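Local coordinates for GTP pyrophosphokinase YjbM (Bacillus subtilis PY79, PDB 5F2V), which catalyses the transfer of pyrophosphate from ATP to GTP or GDP, making the alarmone (p)ppGpp, a mediator of the bacterial stringent response, at residues Q13-L18 against D70-R75; R44-A49 against E66-I71; I76-V81 against I138-L143; V100-Y105 against H118-Y123. All coordinates share one frame; numbering follows the deposited sequence.

From the N terminus, interaction 1 opens first and closes the long loop from helix 3-29 to the start of strand 72-78. Interaction 2 begins within that span, at the end of strand 40-45, and closes a shorter loop through helix 48-58 on the same stretch, so the two share Asp70 and Ile71. Interaction 3 opens next along strand 72-78 and closes on strand 130-142. Interaction 4 lies wholly between its segments, where the loop after strand 98-100 meets strand 116-127. All four reach one mixed sheet and touch the bound APC, a methylene analogue of ATP. Arg44 of interaction 2 and Arg75 of interaction 1 lie over opposite faces of its adenine.

Interaction 1: residues Q13-L18 against D70-R75; sequences QAVEEL and DIAGLR. With APC (diphosphomethylphosphonic acid adenosyl ester), chain Q.
Val15 and Leu18, one helical turn apart, receive Ala72 and Leu74 from the strand, and this is the tight part of the contact. Leu74 has the largest share: with CG anti to its carbonyl carbon (chi1 -83°), both methyls turn to the helix, CD2 to 3.8 Å from Leu18 CB and CD1 to 4.4 Å from Val15 CG1. The other branch of Val15, CG2, meets Ala72 CB at 3.8 Å. No hydrogen bond crosses. The segments run nearly parallel, 20° apart with axes 8.2 Å from each other, as where a helix lies along one face of the sheet in this nucleotidyltransferase-like alpha/beta fold. Away from the strand the contact thins out: Gln13 and Glu16, both partly exposed, make no contact with it and face a second subunit, where Gln13 NE2 donates to Val20 O. Behind the strand lies the nucleotide. Leu74 O accepts from APC N6 at 3.1 Å, and Arg75 lays its guanidinium over a face of the adenine, APC N3 standing 3.3 Å above the guanidinium plane, toward the rim. With a serine in place of Arg75, this face of the adenine would probably lose its flat cationic cover.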
# COMPACT_ATOMS: atom_id res chain seq x y z
N GLN C 13 3.89 13.89 5.34
CA GLN C 13 3.30 14.01 4.02
C GLN C 13 4.41 14.06 2.96
O GLN C 13 4.35 13.33 1.96
CB GLN C 13 2.40 15.24 3.92
CG GLN C 13 1.78 15.45 2.54
CD GLN C 13 0.99 14.25 2.03
OE1 GLN C 13 0.62 13.35 2.80
NE2 GLN C 13 0.75 14.21 0.72
N ALA C 14 5.41 14.90 3.21
CA ALA C 14 6.55 14.99 2.33
C ALA C 14 7.26 13.64 2.20
O ALA C 14 7.72 13.27 1.13
CB ALA C 14 7.51 16.06 2.82
N VAL C 15 7.33 12.91 3.30
CA VAL C 15 7.90 11.57 3.24
C VAL C 15 7.10 10.70 2.29
O VAL C 15 7.69 10.03 1.44
CB VAL C 15 7.95 10.89 4.62
CG1 VAL C 15 8.37 9.46 4.46
CG2 VAL C 15 8.89 11.63 5.56
N GLU C 16 5.77 10.69 2.45
CA GLU C 16 4.90 9.81 1.67
C GLU C 16 5.02 10.14 0.20
O GLU C 16 4.96 9.25 -0.64
CB GLU C 16 3.44 9.91 2.10
CG GLU C 16 3.04 9.17 3.39
CD GLU C 16 3.59 7.73 3.51
OE1 GLU C 16 3.41 6.90 2.58
OE2 GLU C 16 4.21 7.42 4.56
N GLU C 17 5.22 11.41 -0.12
CA GLU C 17 5.32 11.85 -1.50
C GLU C 17 6.67 11.52 -2.13
O GLU C 17 6.72 11.03 -3.26
CB GLU C 17 5.07 13.36 -1.61
CG GLU C 17 3.65 13.72 -1.27
CD GLU C 17 3.37 15.21 -1.32
OE1 GLU C 17 4.07 15.95 -2.04
OE2 GLU C 17 2.43 15.62 -0.60
N LEU C 18 7.77 11.81 -1.43
CA LEU C 18 9.07 11.56 -2.02
C LEU C 18 9.23 10.06 -2.14
O LEU C 18 9.78 9.55 -3.11
CB LEU C 18 10.19 12.19 -1.21
CG LEU C 18 10.31 13.70 -1.44
CD1 LEU C 18 11.23 14.30 -0.40
CD2 LEU C 18 10.84 14.03 -2.83
N ASP C 70 16.98 16.12 9.23
CA ASP C 70 16.60 14.72 9.05
C ASP C 70 15.33 14.34 9.81
O ASP C 70 15.12 13.17 10.11
CB ASP C 70 17.74 13.81 9.48
CG ASP C 70 17.82 13.67 10.97
OD1 ASP C 70 18.10 14.68 11.65
OD2 ASP C 70 17.58 12.55 11.49
N ILE C 71 14.48 15.31 10.12
CA ILE C 71 13.18 15.00 10.71
C ILE C 71 12.39 14.14 9.75
O ILE C 71 11.61 13.28 10.13
CB ILE C 71 12.40 16.25 11.04
CG1 ILE C 71 13.20 17.12 12.00
CG2 ILE C 71 11.08 15.86 11.68
CD1 ILE C 71 12.43 18.31 12.49
N ALA C 72 12.61 14.38 8.47
CA ALA C 72 12.02 13.59 7.42
C ALA C 72 13.15 12.89 6.74
O ALA C 72 14.08 13.53 6.26
CB ALA C 72 11.26 14.49 6.43
N GLY C 73 13.09 11.57 6.68
CA GLY C 73 14.18 10.86 6.05
C GLY C 73 13.71 9.87 5.03
O GLY C 73 12.68 9.23 5.21
N LEU C 74 14.46 9.76 3.94
CA LEU C 74 14.31 8.65 3.02
C LEU C 74 15.65 7.92 2.84
O LEU C 74 16.72 8.50 3.00
CB LEU C 74 13.76 9.11 1.68
CG LEU C 74 12.25 9.28 1.56
CD1 LEU C 74 11.84 10.66 2.02
CD2 LEU C 74 11.81 9.02 0.13
N ARG C 75 15.58 6.65 2.50
CA ARG C 75 16.77 5.85 2.30
C ARG C 75 16.64 5.06 1.01
O ARG C 75 15.74 4.24 0.86
CB ARG C 75 17.01 4.92 3.49
CG ARG C 75 18.30 4.13 3.39
CD ARG C 75 18.60 3.34 4.66
NE ARG C 75 18.80 4.23 5.81
CZ ARG C 75 18.44 3.91 7.04
NH1 ARG C 75 17.85 2.74 7.25
NH2 ARG C 75 18.64 4.75 8.04
PG APC Q . 21.11 10.95 14.20
O1G APC Q . 21.27 12.39 13.90
O2G APC Q . 22.13 10.64 15.23
O3G APC Q . 19.77 10.96 14.82
PB APC Q . 20.24 10.41 11.66
O1B APC Q . 20.96 10.14 10.35
O2B APC Q . 19.93 11.90 11.74
O3B APC Q . 21.21 10.05 12.90
PA APC Q . 18.71 8.22 13.14
O1A APC Q . 19.37 7.00 12.52
O2A APC Q . 19.80 8.55 14.08
C3A APC Q . 18.76 9.35 11.70
O5' APC Q . 17.16 8.09 13.85
C5' APC Q . 16.49 6.91 14.35
C4' APC Q . 15.90 5.80 13.42
O4' APC Q . 15.47 6.20 12.07
C3' APC Q . 16.72 4.59 13.04
O3' APC Q . 15.93 3.37 13.03
C2' APC Q . 17.16 4.68 11.64
O2' APC Q . 17.41 3.37 11.05
C1' APC Q . 16.01 5.33 10.99
N9 APC Q . 16.36 6.19 9.93
C8 APC Q . 17.07 7.23 10.24
N7 APC Q . 17.31 8.04 9.16
C5 APC Q . 16.61 7.36 8.08
C6 APC Q . 16.42 7.62 6.70
N6 APC Q . 17.00 8.76 6.06
N1 APC Q . 15.69 6.75 6.01
C2 APC Q . 15.16 5.66 6.59
N3 APC Q . 15.28 5.34 7.89
C4 APC Q . 16.01 6.16 8.66

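Interaction 2: residues R44-A49 against E66-I71; sequences RVKPVA and ETMQDI. With APC (diphosphomethylphosphonic acid adenosyl ester), chain Q.
Two cationic groups, Arg44 NH2 and Lys46 NZ, stand 3.0 Å apart without bonding to each other, because both converge on one oxygen, Asp70 OD2. Lys46 NZ meets the syn lone pair of Asp70 OD2 at 2.7 Å, while Arg44 NH2 comes to the same oxygen from 3.2 Å, almost along its C-O axis. Arg44 grips Asp70 end-on with both terminal nitrogens, its NH1 donating to Asp70 O at 2.6 Å in the guanidinium plane. Guanidinium and carboxylate are turned only 28° from each other. Asp70 brings OD2 to these donors with CG between the backbone N and the carbonyl carbon (chi1 79°).

The Arg44 guanidinium is also covered on both faces, by APC C8 on one and by Lys46 CA, over its centre, on the other; this layering, with the two bonds to Asp70, should fix its rotation. Its NE donates to APC O4' at 2.9 Å and its NH2 to APC O5', so ribose and aspartate are held by one group. Lys46 NZ gives a further bond to APC O3G at 2.7 Å, linking the gamma-phosphate to the same network. Asp70 is a magnesium-binding residue, and a magnesium ion lies about 3 Å from the nearest atom of its side chain. The backbone contributes Lys46 N to Ile71 O (2.9 Å).

The contact joins the end of strand 40-45 to the loop entering strand 72-78, its sheet neighbour. Helix 48-58 adds Lys54 as a further salt-bridge partner of Asp70, and helix 3-29 packs against Ile71.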
# COMPACT_ATOMS: atom_id res chain seq x y z
N ARG C 44 11.15 7.44 6.90
CA ARG C 44 10.73 7.46 8.28
C ARG C 44 10.66 8.90 8.81
O ARG C 44 11.41 9.78 8.34
CB ARG C 44 11.68 6.59 9.10
CG ARG C 44 12.30 7.25 10.29
CD ARG C 44 13.38 8.16 9.84
NE ARG C 44 14.21 8.60 10.93
CZ ARG C 44 14.81 9.78 10.96
NH1 ARG C 44 14.62 10.65 9.98
NH2 ARG C 44 15.59 10.10 11.99
N VAL C 45 9.74 9.15 9.74
CA VAL C 45 9.74 10.42 10.45
C VAL C 45 10.43 10.24 11.80
O VAL C 45 10.05 9.41 12.61
CB VAL C 45 8.33 11.02 10.66
CG1 VAL C 45 8.43 12.30 11.49
CG2 VAL C 45 7.66 11.30 9.31
N LYS C 46 11.47 11.04 12.01
CA LYS C 46 12.25 11.01 13.23
C LYS C 46 11.31 11.04 14.43
O LYS C 46 10.37 11.82 14.46
CB LYS C 46 13.23 12.18 13.22
CG LYS C 46 14.23 12.19 14.33
CD LYS C 46 15.34 13.16 14.02
CE LYS C 46 16.65 12.75 14.68
NZ LYS C 46 17.23 11.55 14.02
N PRO C 47 11.54 10.16 15.42
CA PRO C 47 10.75 10.18 16.66
C PRO C 47 11.04 11.39 17.54
O PRO C 47 12.14 11.96 17.50
CB PRO C 47 11.17 8.89 17.37
CG PRO C 47 11.75 8.04 16.32
CD PRO C 47 12.41 8.97 15.35
N VAL C 48 10.06 11.78 18.33
CA VAL C 48 10.23 12.91 19.23
C VAL C 48 11.50 12.75 20.09
O VAL C 48 12.34 13.64 20.11
CB VAL C 48 8.99 13.05 20.12
CG1 VAL C 48 8.85 14.48 20.60
CG2 VAL C 48 7.76 12.66 19.32
N ALA C 49 11.66 11.61 20.75
CA ALA C 49 12.86 11.40 21.56
C ALA C 49 14.15 11.55 20.73
O ALA C 49 15.11 12.15 21.19
CB ALA C 49 12.82 10.05 22.23
N GLU C 66 13.14 23.38 13.02
CA GLU C 66 12.99 23.29 11.57
C GLU C 66 14.33 23.28 10.85
O GLU C 66 14.37 23.03 9.65
CB GLU C 66 12.14 24.45 11.03
CG GLU C 66 10.68 24.47 11.48
CD GLU C 66 10.49 25.19 12.80
OE1 GLU C 66 11.45 25.87 13.26
OE2 GLU C 66 9.39 25.07 13.39
N THR C 67 15.42 23.56 11.56
CA THR C 67 16.71 23.61 10.87
C THR C 67 17.28 22.21 10.80
O THR C 67 18.20 21.94 10.00
CB THR C 67 17.73 24.55 11.56
OG1 THR C 67 18.01 24.09 12.88
CG2 THR C 67 17.21 25.98 11.60
N MET C 68 16.74 21.32 11.65
CA MET C 68 17.20 19.94 11.72
C MET C 68 16.96 19.36 10.35
O MET C 68 15.95 19.65 9.73
CB MET C 68 16.46 19.16 12.80
CG MET C 68 17.04 17.80 13.07
SD MET C 68 16.37 16.98 14.53
CE MET C 68 16.90 18.09 15.83
N GLN C 69 17.90 18.56 9.85
CA GLN C 69 17.90 18.23 8.44
C GLN C 69 17.36 16.84 8.18
O GLN C 69 17.23 16.43 7.02
CB GLN C 69 19.31 18.36 7.86
CG GLN C 69 19.91 19.74 8.04
CD GLN C 69 21.30 19.86 7.45
OE1 GLN C 69 21.75 18.96 6.74
NE2 GLN C 69 21.99 20.96 7.75
N ASP C 70 16.98 16.12 9.23
CA ASP C 70 16.60 14.72 9.05
C ASP C 70 15.33 14.34 9.81
O ASP C 70 15.12 13.17 10.11
CB ASP C 70 17.74 13.81 9.48
CG ASP C 70 17.82 13.67 10.97
OD1 ASP C 70 18.10 14.68 11.65
OD2 ASP C 70 17.58 12.55 11.49
N ILE C 71 14.48 15.31 10.12
CA ILE C 71 13.18 15.00 10.71
C ILE C 71 12.39 14.14 9.75
O ILE C 71 11.61 13.28 10.13
CB ILE C 71 12.40 16.25 11.04
CG1 ILE C 71 13.20 17.12 12.00
CG2 ILE C 71 11.08 15.86 11.68
CD1 ILE C 71 12.43 18.31 12.49
PG APC Q . 21.11 10.95 14.20
O1G APC Q . 21.27 12.39 13.90
O2G APC Q . 22.13 10.64 15.23
O3G APC Q . 19.77 10.96 14.82
PB APC Q . 20.24 10.41 11.66
O1B APC Q . 20.96 10.14 10.35
O2B APC Q . 19.93 11.90 11.74
O3B APC Q . 21.21 10.05 12.90
PA APC Q . 18.71 8.22 13.14
O1A APC Q . 19.37 7.00 12.52
O2A APC Q . 19.80 8.55 14.08
C3A APC Q . 18.76 9.35 11.70
O5' APC Q . 17.16 8.09 13.85
C5' APC Q . 16.49 6.91 14.35
C4' APC Q . 15.90 5.80 13.42
O4' APC Q . 15.47 6.20 12.07
C3' APC Q . 16.72 4.59 13.04
O3' APC Q . 15.93 3.37 13.03
C2' APC Q . 17.16 4.68 11.64
O2' APC Q . 17.41 3.37 11.05
C1' APC Q . 16.01 5.33 10.99
N9 APC Q . 16.36 6.19 9.93
C8 APC Q . 17.07 7.23 10.24
N7 APC Q . 17.31 8.04 9.16
C5 APC Q . 16.61 7.36 8.08
C6 APC Q . 16.42 7.62 6.70
N6 APC Q . 17.00 8.76 6.06
N1 APC Q . 15.69 6.75 6.01
C2 APC Q . 15.16 5.66 6.59
N3 APC Q . 15.28 5.34 7.89
C4 APC Q . 16.01 6.16 8.66

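Interaction 3: residues I76-V81 against I138-L143. With APC (diphosphomethylphosphonic acid adenosyl ester), chain Q.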
# COMPACT_ATOMS: atom_id res chain seq x y z
N ILE C 76 17.54 5.33 0.08
CA ILE C 76 17.56 4.69 -1.22
C ILE C 76 18.66 3.62 -1.20
O ILE C 76 19.80 3.91 -0.84
CB ILE C 76 17.79 5.72 -2.34
CG1 ILE C 76 16.62 6.71 -2.41
CG2 ILE C 76 18.01 5.04 -3.68
CD1 ILE C 76 16.75 7.78 -3.50
N MET C 77 18.31 2.39 -1.57
CA MET C 77 19.26 1.27 -1.53
C MET C 77 19.61 0.76 -2.93
O MET C 77 18.73 0.64 -3.80
CB MET C 77 18.70 0.13 -0.68
CG MET C 77 19.48 -0.16 0.59
SD MET C 77 18.98 0.82 2.01
CE MET C 77 17.28 0.32 2.20
N CYS C 78 20.90 0.47 -3.15
CA CYS C 78 21.36 -0.03 -4.45
C CYS C 78 22.25 -1.24 -4.32
O CYS C 78 22.87 -1.46 -3.28
CB CYS C 78 22.13 1.03 -5.23
SG CYS C 78 22.06 2.72 -4.60
N GLN C 79 22.32 -2.02 -5.39
CA GLN C 79 23.19 -3.20 -5.43
C GLN C 79 24.64 -2.77 -5.43
O GLN C 79 25.44 -3.29 -4.65
CB GLN C 79 22.89 -4.05 -6.67
CG GLN C 79 21.65 -4.93 -6.53
CD GLN C 79 21.16 -5.47 -7.86
OE1 GLN C 79 21.57 -5.01 -8.92
NE2 GLN C 79 20.25 -6.44 -7.80
N PHE C 80 24.96 -1.79 -6.26
CA PHE C 80 26.34 -1.44 -6.57
C PHE C 80 26.77 -0.03 -6.13
O PHE C 80 26.06 0.94 -6.35
CB PHE C 80 26.58 -1.60 -8.07
CG PHE C 80 26.21 -2.96 -8.59
CD1 PHE C 80 26.97 -4.07 -8.28
CD2 PHE C 80 25.10 -3.13 -9.39
CE1 PHE C 80 26.63 -5.33 -8.75
CE2 PHE C 80 24.75 -4.37 -9.87
CZ PHE C 80 25.52 -5.48 -9.55
N VAL C 81 27.94 0.06 -5.52
CA VAL C 81 28.61 1.32 -5.23
C VAL C 81 28.40 2.34 -6.35
O VAL C 81 28.10 3.50 -6.10
CB VAL C 81 30.15 1.12 -5.04
CG1 VAL C 81 30.88 2.44 -5.08
CG2 VAL C 81 30.43 0.41 -3.75
N ILE C 138 17.97 12.54 2.28
CA ILE C 138 17.92 11.34 1.46
C ILE C 138 19.23 10.57 1.52
O ILE C 138 20.22 10.93 0.88
CB ILE C 138 17.64 11.66 -0.01
CG1 ILE C 138 16.25 12.27 -0.15
CG2 ILE C 138 17.72 10.40 -0.86
CD1 ILE C 138 15.94 12.66 -1.55
N GLN C 139 19.23 9.48 2.29
CA GLN C 139 20.38 8.61 2.35
C GLN C 139 20.53 7.76 1.08
O GLN C 139 19.56 7.47 0.41
CB GLN C 139 20.29 7.72 3.58
CG GLN C 139 20.55 8.46 4.88
CD GLN C 139 20.19 7.65 6.09
OE1 GLN C 139 19.80 6.48 5.99
NE2 GLN C 139 20.31 8.26 7.26
N ILE C 140 21.75 7.38 0.75
CA ILE C 140 22.02 6.44 -0.33
C ILE C 140 23.10 5.43 0.11
O ILE C 140 24.25 5.79 0.36
CB ILE C 140 22.44 7.16 -1.60
CG1 ILE C 140 21.60 8.42 -1.79
CG2 ILE C 140 22.31 6.26 -2.81
CD1 ILE C 140 21.96 9.17 -3.04
N ARG C 141 22.70 4.16 0.20
CA ARG C 141 23.52 3.08 0.75
C ARG C 141 23.53 1.89 -0.19
O ARG C 141 22.61 1.71 -0.99
CB ARG C 141 22.98 2.64 2.09
CG ARG C 141 22.85 3.74 3.10
CD ARG C 141 22.03 3.26 4.26
NE ARG C 141 22.25 4.07 5.43
CZ ARG C 141 22.05 3.64 6.68
NH1 ARG C 141 21.62 2.40 6.91
NH2 ARG C 141 22.29 4.45 7.70
N THR C 142 24.55 1.06 -0.11
CA THR C 142 24.46 -0.25 -0.74
C THR C 142 23.62 -1.17 0.15
O THR C 142 23.60 -1.01 1.37
CB THR C 142 25.84 -0.87 -0.97
OG1 THR C 142 26.56 -0.89 0.27
CG2 THR C 142 26.62 -0.08 -1.99
N LEU C 143 22.90 -2.10 -0.47
CA LEU C 143 22.27 -3.19 0.28
C LEU C 143 23.20 -3.78 1.34
O LEU C 143 22.77 -4.01 2.47
CB LEU C 143 21.84 -4.30 -0.65
CG LEU C 143 20.67 -4.06 -1.58
CD1 LEU C 143 20.63 -5.22 -2.57
CD2 LEU C 143 19.43 -4.03 -0.74
PG APC Q . 21.11 10.95 14.20
O1G APC Q . 21.27 12.39 13.90
O2G APC Q . 22.13 10.64 15.23
O3G APC Q . 19.77 10.96 14.82
PB APC Q . 20.24 10.41 11.66
O1B APC Q . 20.96 10.14 10.35
O2B APC Q . 19.93 11.90 11.74
O3B APC Q . 21.21 10.05 12.90
PA APC Q . 18.71 8.22 13.14
O1A APC Q . 19.37 7.00 12.52
O2A APC Q . 19.80 8.55 14.08
C3A APC Q . 18.76 9.35 11.70
O5' APC Q . 17.16 8.09 13.85
C5' APC Q . 16.49 6.91 14.35
C4' APC Q . 15.90 5.80 13.42
O4' APC Q . 15.47 6.20 12.07
C3' APC Q . 16.72 4.59 13.04
O3' APC Q . 15.93 3.37 13.03
C2' APC Q . 17.16 4.68 11.64
O2' APC Q . 17.41 3.37 11.05
C1' APC Q . 16.01 5.33 10.99
N9 APC Q . 16.36 6.19 9.93
C8 APC Q . 17.07 7.23 10.24
N7 APC Q . 17.31 8.04 9.16
C5 APC Q . 16.61 7.36 8.08
C6 APC Q . 16.42 7.62 6.70
N6 APC Q . 17.00 8.76 6.06
N1 APC Q . 15.69 6.75 6.01
C2 APC Q . 15.16 5.66 6.59
N3 APC Q . 15.28 5.34 7.89
C4 APC Q . 16.01 6.16 8.66
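Four backbone hydrogen bonds tie Ile76 and Cys78 to the strand beside them, in the alternating pattern of parallel pairing. Ile76 N donates to Gln139 O at 3.0 Å and Ile76 O accepts from Arg141 N at 3.1 Å; Cys78 repeats this with Arg141 O and Leu143 N. Leu143, followed outward, closes the pairing at its far end. CB stands 4.0 Å and CG 3.8 Å from Cys78 O. With CG anti to the carbonyl carbon (chi1 -71°), the methyls divide: CD1 reaches Gln79 CG and CD2 reaches Met77 CG, each at 4.1 Å. Leu143 and Gln79 run alongside, pointing the same way, and both pack on Phe147 of a third subunit. Ile76 CD1 meets Ile138 CG2 obliquely, at 3.8 Å. The Gln139 amide lies against the amino end of the adenine, CD 3.4 Å from APC N6, while its OE1 accepts from Arg75 NE. Were Gln139 an alanine, Arg75 would probably lose this acceptor and be freer to swing from the base. Thr142 caps the next helix through Met145 N. Strands 72-78 and 130-142 form the one parallel pair of the mixed sheet, 130-142 being its middle strand, in the RelA/SpoT synthetase fold, whose nucleotide pocket Gln139 helps to line.

Interaction 4: residues V100-Y105 against H118-Y123; sequences VDQRDY and HLVVLY. With APC (diphosphomethylphosphonic acid adenosyl ester), chain Q.
Tyr105 and His118 meet in the wall of the nucleotide pocket, where the loop after strand 98-100 folds back over strand 116-127. Their rings make an offset edge-to-face pair, centroids 5.2 Å apart and planes at 85°, with the tyrosine edge directed at the imidazole face. His118, a residue of the product-binding site, is brought under the loop by a CG lying between the backbone N and the carbonyl carbon (chi1 82°). Its NE2 then makes a weak hydrogen bond of 3.3 Å to Asp104 O, met at the edge of the ring. Tyr105 extends past the histidine, its OH ending 3.2 Å from APC O1G.

Gln102 shapes the turn from within: its OE1 accepts from Asp104 N at 3.2 Å and from water 2, which also donates to His118 O. At the start of the loop, Val100 N donates to Val120 O at 2.7 Å, and water 1 links Val100 O, to which it donates, with Val120 N, from which it accepts. Apolar contact closes this end, Val100 CG2 resting 3.8 Å from Leu122 CB.

Strand 116-127 runs between strand 98-100, outermost in this chain's sheet, and strand 130-142, whose Glu137, the inferred proton acceptor, touches His118; helix 81-93 packs on Leu119, and helix 3-29 on Tyr123.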
# COMPACT_ATOMS: atom_id res chain seq x y z
N VAL C 100 20.04 21.11 -0.94
CA VAL C 100 20.63 22.08 -0.03
C VAL C 100 22.08 21.73 0.25
O VAL C 100 22.37 20.65 0.77
CB VAL C 100 19.89 22.14 1.31
CG1 VAL C 100 20.59 23.10 2.27
CG2 VAL C 100 18.47 22.55 1.09
N ASP C 101 22.99 22.64 -0.08
CA ASP C 101 24.41 22.43 0.20
C ASP C 101 24.61 22.15 1.68
O ASP C 101 23.80 22.54 2.53
CB ASP C 101 25.24 23.63 -0.24
CG ASP C 101 26.57 23.22 -0.81
OD1 ASP C 101 26.61 22.19 -1.53
OD2 ASP C 101 27.58 23.92 -0.55
N GLN C 102 25.70 21.45 1.99
CA GLN C 102 25.93 20.95 3.34
C GLN C 102 27.22 20.12 3.29
O GLN C 102 27.62 19.67 2.22
CB GLN C 102 24.72 20.13 3.83
CG GLN C 102 25.02 18.77 4.47
CD GLN C 102 25.26 17.65 3.46
OE1 GLN C 102 25.92 16.65 3.75
NE2 GLN C 102 24.71 17.82 2.26
N ARG C 103 27.87 19.96 4.44
CA ARG C 103 29.09 19.15 4.50
C ARG C 103 29.12 18.36 5.80
O ARG C 103 30.01 18.55 6.63
CB ARG C 103 30.34 20.03 4.38
CG ARG C 103 30.92 20.14 2.97
CD ARG C 103 32.11 21.11 2.92
NE ARG C 103 33.01 20.93 4.07
CZ ARG C 103 34.08 20.14 4.10
NH1 ARG C 103 34.43 19.43 3.02
NH2 ARG C 103 34.81 20.06 5.21
N ASP C 104 28.14 17.47 5.97
CA ASP C 104 28.02 16.69 7.20
C ASP C 104 28.28 15.20 6.97
O ASP C 104 28.20 14.72 5.84
CB ASP C 104 26.63 16.87 7.81
CG ASP C 104 26.25 18.34 7.98
OD1 ASP C 104 27.14 19.15 8.32
OD2 ASP C 104 25.06 18.67 7.76
N TYR C 105 28.58 14.49 8.05
CA TYR C 105 28.80 13.05 7.99
C TYR C 105 29.98 12.70 7.07
O TYR C 105 30.01 11.63 6.45
CB TYR C 105 27.52 12.33 7.55
CG TYR C 105 26.42 12.40 8.60
CD1 TYR C 105 26.50 11.63 9.77
CD2 TYR C 105 25.32 13.25 8.45
CE1 TYR C 105 25.51 11.69 10.74
CE2 TYR C 105 24.33 13.33 9.42
CZ TYR C 105 24.43 12.55 10.56
OH TYR C 105 23.44 12.63 11.52
N HIS C 118 24.72 10.68 1.45
CA HIS C 118 23.45 11.31 1.70
C HIS C 118 23.49 12.74 1.17
O HIS C 118 24.56 13.30 0.97
CB HIS C 118 23.13 11.25 3.20
CG HIS C 118 23.79 12.33 4.01
ND1 HIS C 118 23.15 13.50 4.34
CD2 HIS C 118 25.03 12.41 4.54
CE1 HIS C 118 23.97 14.26 5.04
NE2 HIS C 118 25.12 13.63 5.18
N LEU C 119 22.32 13.31 0.91
CA LEU C 119 22.24 14.73 0.58
C LEU C 119 20.89 15.29 1.03
O LEU C 119 19.89 14.58 1.06
CB LEU C 119 22.47 14.97 -0.92
CG LEU C 119 21.88 14.02 -1.95
CD1 LEU C 119 20.41 13.93 -1.71
CD2 LEU C 119 22.15 14.52 -3.36
N VAL C 120 20.86 16.56 1.40
CA VAL C 120 19.64 17.15 1.92
C VAL C 120 18.93 17.94 0.83
O VAL C 120 19.56 18.62 0.03
CB VAL C 120 19.93 18.07 3.09
CG1 VAL C 120 18.64 18.56 3.68
CG2 VAL C 120 20.72 17.31 4.13
N VAL C 121 17.61 17.81 0.78
CA VAL C 121 16.82 18.54 -0.21
C VAL C 121 15.80 19.45 0.48
O VAL C 121 15.32 19.17 1.58
CB VAL C 121 16.08 17.59 -1.18
CG1 VAL C 121 17.03 16.54 -1.72
CG2 VAL C 121 14.89 16.92 -0.48
N LEU C 122 15.49 20.57 -0.16
CA LEU C 122 14.37 21.40 0.31
C LEU C 122 13.15 21.08 -0.57
O LEU C 122 13.19 21.25 -1.79
CB LEU C 122 14.75 22.88 0.26
CG LEU C 122 13.84 23.91 0.92
CD1 LEU C 122 13.55 23.56 2.38
CD2 LEU C 122 14.47 25.28 0.83
N TYR C 123 12.08 20.57 0.04
CA TYR C 123 10.91 20.11 -0.72
C TYR C 123 9.70 21.04 -0.49
O TYR C 123 9.34 21.30 0.66
CB TYR C 123 10.58 18.66 -0.33
CG TYR C 123 9.39 18.05 -1.04
CD1 TYR C 123 9.50 17.61 -2.35
CD2 TYR C 123 8.18 17.88 -0.39
CE1 TYR C 123 8.41 17.04 -3.01
CE2 TYR C 123 7.08 17.32 -1.04
CZ TYR C 123 7.21 16.90 -2.35
OH TYR C 123 6.14 16.32 -3.00
PG APC Q . 21.11 10.95 14.20
O1G APC Q . 21.27 12.39 13.90
O2G APC Q . 22.13 10.64 15.23
O3G APC Q . 19.77 10.96 14.82
PB APC Q . 20.24 10.41 11.66
O1B APC Q . 20.96 10.14 10.35
O2B APC Q . 19.93 11.90 11.74
O3B APC Q . 21.21 10.05 12.90
PA APC Q . 18.71 8.22 13.14
O1A APC Q . 19.37 7.00 12.52
O2A APC Q . 19.80 8.55 14.08
C3A APC Q . 18.76 9.35 11.70
O5' APC Q . 17.16 8.09 13.85
C5' APC Q . 16.49 6.91 14.35
C4' APC Q . 15.90 5.80 13.42
O4' APC Q . 15.47 6.20 12.07
C3' APC Q . 16.72 4.59 13.04
O3' APC Q . 15.93 3.37 13.03
C2' APC Q . 17.16 4.68 11.64
O2' APC Q . 17.41 3.37 11.05
C1' APC Q . 16.01 5.33 10.99
N9 APC Q . 16.36 6.19 9.93
C8 APC Q . 17.07 7.23 10.24
N7 APC Q . 17.31 8.04 9.16
C5 APC Q . 16.61 7.36 8.08
C6 APC Q . 16.42 7.62 6.70
N6 APC Q . 17.00 8.76 6.06
N1 APC Q . 15.69 6.75 6.01
C2 APC Q . 15.16 5.66 6.59
N3 APC Q . 15.28 5.34 7.89
C4 APC Q . 16.01 6.16 8.66
O HOH W 1 23.13 18.23 0.23
O HOH W 2 26.03 15.52 1.23